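Local coordinates for Avidin/streptavidin (Shewanella denitrificans, PDB 3SZH), which binds biotin as a member of the avidin family, and is captured here without ligand as a thermostable protein from a psychrophilic environment, at the interface of chains A and B. Numbering follows the deposited sequence. Chains: chain A/B, Avidin/streptavidin.

Contact 1 and contact 2 belong to one two-fold symmetric interface, their C-alpha centres about 17 Å apart, so each has a twin with the chains exchanged. Strand 76-85 of chain A ties them together: its residues A:Ile77 and A:Ser79 serve contact 1, and A:Phe83, near its far end, serves contact 2. Contact 1 is a polar seam of serines beside a tryptophan, strand against strand. Contact 2 is mainly apolar and receives a loop and a short 3-10 helix from chain B. Together they probably fix how the two barrels sit on each other, if this pair is the working dimer.

Contact 1: the interface of chains A and B. Residues chain A 53, 64-65, 77, 79; chain B 55, 62, 81.
B:Trp55 lays its indole against A:Asn53 and points NE1 at the backbone of A:Ser64, where it makes a weak hydrogen bond of 3.0 Å to the carbonyl O, bent to 149° at the hydrogen. The amide of A:Asn53 lies over one face of the indole, the two planes 25° apart, with ND2 3.4 Å above the ring plane and shifted toward the rim. The two side chains run past each other in opposite directions. Around the edge of the same indole, in its plane, sits the hydroxyl OG of A:Ser64.

B:Ser62 is the other main partner. Its OG is turned in between its own backbone N and carbonyl carbon (chi1 77°), which brings it to 2.8 Å from A:Ser64 OG, a hydrogen bond whose direction is not settled. A:Ser64 OG is held a second time within its own chain, by A:Ser79 OG at 3.0 Å. From A:Ser79 OG the chain of hydroxyls continues to a water, which also meets B:Ser81 OG at 2.7 Å and the carbonyl O of A:Ile77. The methyl CG2 of A:Ile77 packs beside B:Ser62, 3.7 Å from its CB. If this pair is the working dimer, the patch would hold one barrel wall against the other through small hydroxyls and an ordered water, with the indole of B:Trp55 packed at one end.

Contact 2: the interface of chains A and B. Residues chain A 83, 94, 96, 114; chain B 105-107, 110.
The backbone carbonyl O of B:Ser106 rests 3.6 Å from CE1 of A:Phe83, part of a stretch of chain B main chain laid over the outer rim of that phenyl ring. Peptide groups do most of the touching. CE2 meets the carbonyl carbon C of B:Ser105 at 3.5 Å, and CZ lies at the same separation from C of B:Ser106. B:Pro107 CA comes in at the ring edge, in its plane, while N of B:Ser105 stands off one face, displaced toward the rim. On the opposite face the ring is backed by its own chain: CB of A:Ser94 lies 3.7 Å above the plane, also toward the rim. A chi1 of 55° tucks the phenyl of A:Phe83 over its own main chain and sends its far rim toward the partner, while a chi2 of -89° sets which way the two faces look.

B:Pro107 is the other large contributor. Its ring passes the phenyl at CD, and its CG reaches on toward two polar groups of chain A: the hydroxyl OG of A:Ser94 at 3.7 Å and NE2 of A:Gln114 at 4.0 Å. These are packing contacts. A:Gln114, its chain extended, approaches the proline obliquely and comes near CG with its tip, NE2; its amide oxygen is not modelled, so the NE2 contact is uncertain.

Beyond the proline, A:Leu96 and B:Ile110 lie alongside each other, pointing opposite ways, and touch methyl to methyl, CD1 to CD1 at 4.0 Å. CD1 of A:Leu96 also lies near the carbonyl O of B:Pro107.

In the fold, chain A offers side chains from strands 76-85, 92-101 and 111-119 of its barrel, and against them fits the chain B segment that runs from a loop through the 3-10 helix 107-109 to B:Ile110, just ahead of strand 111-119.

Contact 1: the interface of chains A and B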
loop_
_atom_site.group_PDB
_atom_site.type_symbol
_atom_site.label_atom_id
_atom_site.label_comp_id
_atom_site.label_asym_id
_atom_site.label_seq_id
_atom_site.Cartn_x
_atom_site.Cartn_y
_atom_site.Cartn_z
ATOM N N ASN A 53 -7.030 -3.745 -0.930
ATOM C CA ASN A 53 -6.896 -3.040 -2.212
ATOM C C ASN A 53 -5.429 -3.019 -2.624
ATOM O O ASN A 53 -4.556 -3.480 -1.891
ATOM C CB ASN A 53 -7.549 -1.633 -2.177
ATOM C CG ASN A 53 -6.965 -0.721 -1.122
ATOM O OD1 ASN A 53 -5.812 -0.879 -0.701
ATOM N ND2 ASN A 53 -7.758 0.268 -0.686
ATOM N N SER A 64 -2.780 -3.892 0.324
ATOM C CA SER A 64 -2.843 -3.326 1.668
ATOM C C SER A 64 -4.194 -3.659 2.274
ATOM O O SER A 64 -5.214 -3.693 1.588
ATOM C CB SER A 64 -2.578 -1.809 1.606
ATOM O OG SER A 64 -2.647 -1.156 2.881
ATOM N N THR A 65 -4.167 -3.897 3.591
ATOM C CA THR A 65 -5.382 -4.174 4.331
ATOM C C THR A 65 -5.406 -3.367 5.632
ATOM O O THR A 65 -4.401 -3.239 6.320
ATOM C CB THR A 65 -5.568 -5.699 4.573
ATOM O OG1 THR A 65 -6.903 -5.948 5.034
ATOM C CG2 THR A 65 -4.565 -6.294 5.555
ATOM N N ILE A 77 -2.704 -0.942 9.959
ATOM C CA ILE A 77 -2.775 -1.191 8.517
ATOM C C ILE A 77 -1.482 -1.872 8.089
ATOM O O ILE A 77 -0.388 -1.418 8.429
ATOM C CB ILE A 77 -2.910 0.145 7.732
ATOM C CG1 ILE A 77 -4.128 0.967 8.186
ATOM C CG2 ILE A 77 -2.983 -0.126 6.229
ATOM C CD1 ILE A 77 -4.064 2.391 7.740
ATOM N N SER A 79 0.765 -3.054 4.680
ATOM C CA SER A 79 0.996 -2.907 3.245
ATOM C C SER A 79 2.130 -3.802 2.803
ATOM O O SER A 79 3.193 -3.795 3.406
ATOM C CB SER A 79 1.354 -1.470 2.928
ATOM O OG SER A 79 0.286 -0.622 3.285
ATOM N N TRP B 55 -5.797 3.263 2.697
ATOM C CA TRP B 55 -6.615 3.120 3.911
ATOM C C TRP B 55 -6.201 4.172 4.929
ATOM O O TRP B 55 -5.013 4.514 5.038
ATOM C CB TRP B 55 -6.371 1.752 4.571
ATOM C CG TRP B 55 -6.802 0.582 3.749
ATOM C CD1 TRP B 55 -5.990 -0.268 3.068
ATOM C CD2 TRP B 55 -8.145 0.127 3.558
ATOM N NE1 TRP B 55 -6.763 -1.203 2.417
ATOM C CE2 TRP B 55 -8.087 -0.985 2.698
ATOM C CE3 TRP B 55 -9.398 0.563 4.024
ATOM C CZ2 TRP B 55 -9.242 -1.686 2.288
ATOM C CZ3 TRP B 55 -10.544 -0.118 3.622
ATOM C CH2 TRP B 55 -10.462 -1.233 2.757
ATOM N N SER B 62 -2.132 4.272 4.889
ATOM C CA SER B 62 -1.359 3.677 3.803
ATOM C C SER B 62 -1.907 4.231 2.494
ATOM O O SER B 62 -3.127 4.417 2.349
ATOM C CB SER B 62 -1.431 2.138 3.814
ATOM O OG SER B 62 -2.649 1.658 3.304
ATOM N N SER B 81 3.536 3.877 3.925
ATOM C CA SER B 81 2.903 3.599 5.210
ATOM C C SER B 81 3.310 4.711 6.151
ATOM O O SER B 81 4.495 5.043 6.233
ATOM C CB SER B 81 3.406 2.288 5.810
ATOM O OG SER B 81 3.084 1.183 4.982
HETATM O O HOH W 1 0.811 0.053 5.933
#

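Contact 2: the interface of chains A and B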
loop_
_atom_site.group_PDB
_atom_site.type_symbol
_atom_site.label_atom_id
_atom_site.label_comp_id
_atom_site.label_asym_id
_atom_site.label_seq_id
_atom_site.Cartn_x
_atom_site.Cartn_y
_atom_site.Cartn_z
ATOM N N PHE A 83 6.627 -9.027 -5.805
ATOM C CA PHE A 83 6.671 -9.419 -7.200
ATOM C C PHE A 83 6.420 -10.904 -7.345
ATOM O O PHE A 83 6.739 -11.710 -6.466
ATOM C CB PHE A 83 8.020 -9.016 -7.821
ATOM C CG PHE A 83 9.206 -9.563 -7.078
ATOM C CD1 PHE A 83 9.768 -8.839 -6.028
ATOM C CD2 PHE A 83 9.729 -10.817 -7.380
ATOM C CE1 PHE A 83 10.829 -9.343 -5.288
ATOM C CE2 PHE A 83 10.792 -11.326 -6.648
ATOM C CZ PHE A 83 11.347 -10.576 -5.610
ATOM N N SER A 94 6.826 -12.788 -3.761
ATOM C CA SER A 94 7.805 -12.449 -2.741
ATOM C C SER A 94 7.599 -11.012 -2.337
ATOM O O SER A 94 7.592 -10.131 -3.190
ATOM C CB SER A 94 9.204 -12.629 -3.318
ATOM O OG SER A 94 10.155 -12.320 -2.312
ATOM N N LEU A 96 7.815 -7.634 0.763
ATOM C CA LEU A 96 8.224 -6.950 1.990
ATOM C C LEU A 96 7.021 -6.165 2.468
ATOM O O LEU A 96 6.359 -5.471 1.670
ATOM C CB LEU A 96 9.388 -6.008 1.698
ATOM C CG LEU A 96 10.659 -6.692 1.169
ATOM C CD1 LEU A 96 11.737 -5.654 0.918
ATOM C CD2 LEU A 96 11.160 -7.763 2.121
ATOM N N GLN A 114 9.140 -9.804 5.981
ATOM C CA GLN A 114 9.109 -10.441 4.664
ATOM C C GLN A 114 8.088 -11.560 4.685
ATOM O O GLN A 114 8.100 -12.400 5.592
ATOM C CB GLN A 114 10.483 -11.031 4.340
ATOM C CG GLN A 114 10.533 -11.867 3.072
ATOM C CD GLN A 114 11.938 -12.359 2.727
ATOM N NE2 GLN A 114 12.137 -12.745 1.472
ATOM N N SER B 105 13.357 -9.676 -9.523
ATOM C CA SER B 105 13.624 -11.083 -9.195
ATOM C C SER B 105 14.111 -11.289 -7.773
ATOM O O SER B 105 14.155 -12.428 -7.308
ATOM C CB SER B 105 14.623 -11.708 -10.175
ATOM O OG SER B 105 15.783 -10.917 -10.232
ATOM N N SER B 106 14.453 -10.199 -7.085
ATOM C CA SER B 106 14.994 -10.259 -5.729
ATOM C C SER B 106 14.400 -9.169 -4.831
ATOM O O SER B 106 14.232 -8.037 -5.274
ATOM C CB SER B 106 16.520 -10.118 -5.765
ATOM O OG SER B 106 17.042 -10.018 -4.457
ATOM N N PRO B 107 14.102 -9.509 -3.564
ATOM C CA PRO B 107 13.646 -8.484 -2.614
ATOM C C PRO B 107 14.618 -7.313 -2.483
ATOM O O PRO B 107 14.194 -6.210 -2.143
ATOM C CB PRO B 107 13.554 -9.240 -1.287
ATOM C CG PRO B 107 13.456 -10.667 -1.659
ATOM C CD PRO B 107 14.162 -10.841 -2.944
ATOM N N ILE B 110 13.749 -4.009 -4.253
ATOM C CA ILE B 110 12.682 -3.128 -3.768
ATOM C C ILE B 110 13.338 -1.939 -3.083
ATOM O O ILE B 110 14.152 -2.114 -2.174
ATOM C CB ILE B 110 11.723 -3.898 -2.845
ATOM C CG1 ILE B 110 10.999 -5.001 -3.631
ATOM C CG2 ILE B 110 10.726 -2.943 -2.215
ATOM C CD1 ILE B 110 10.210 -5.952 -2.760
#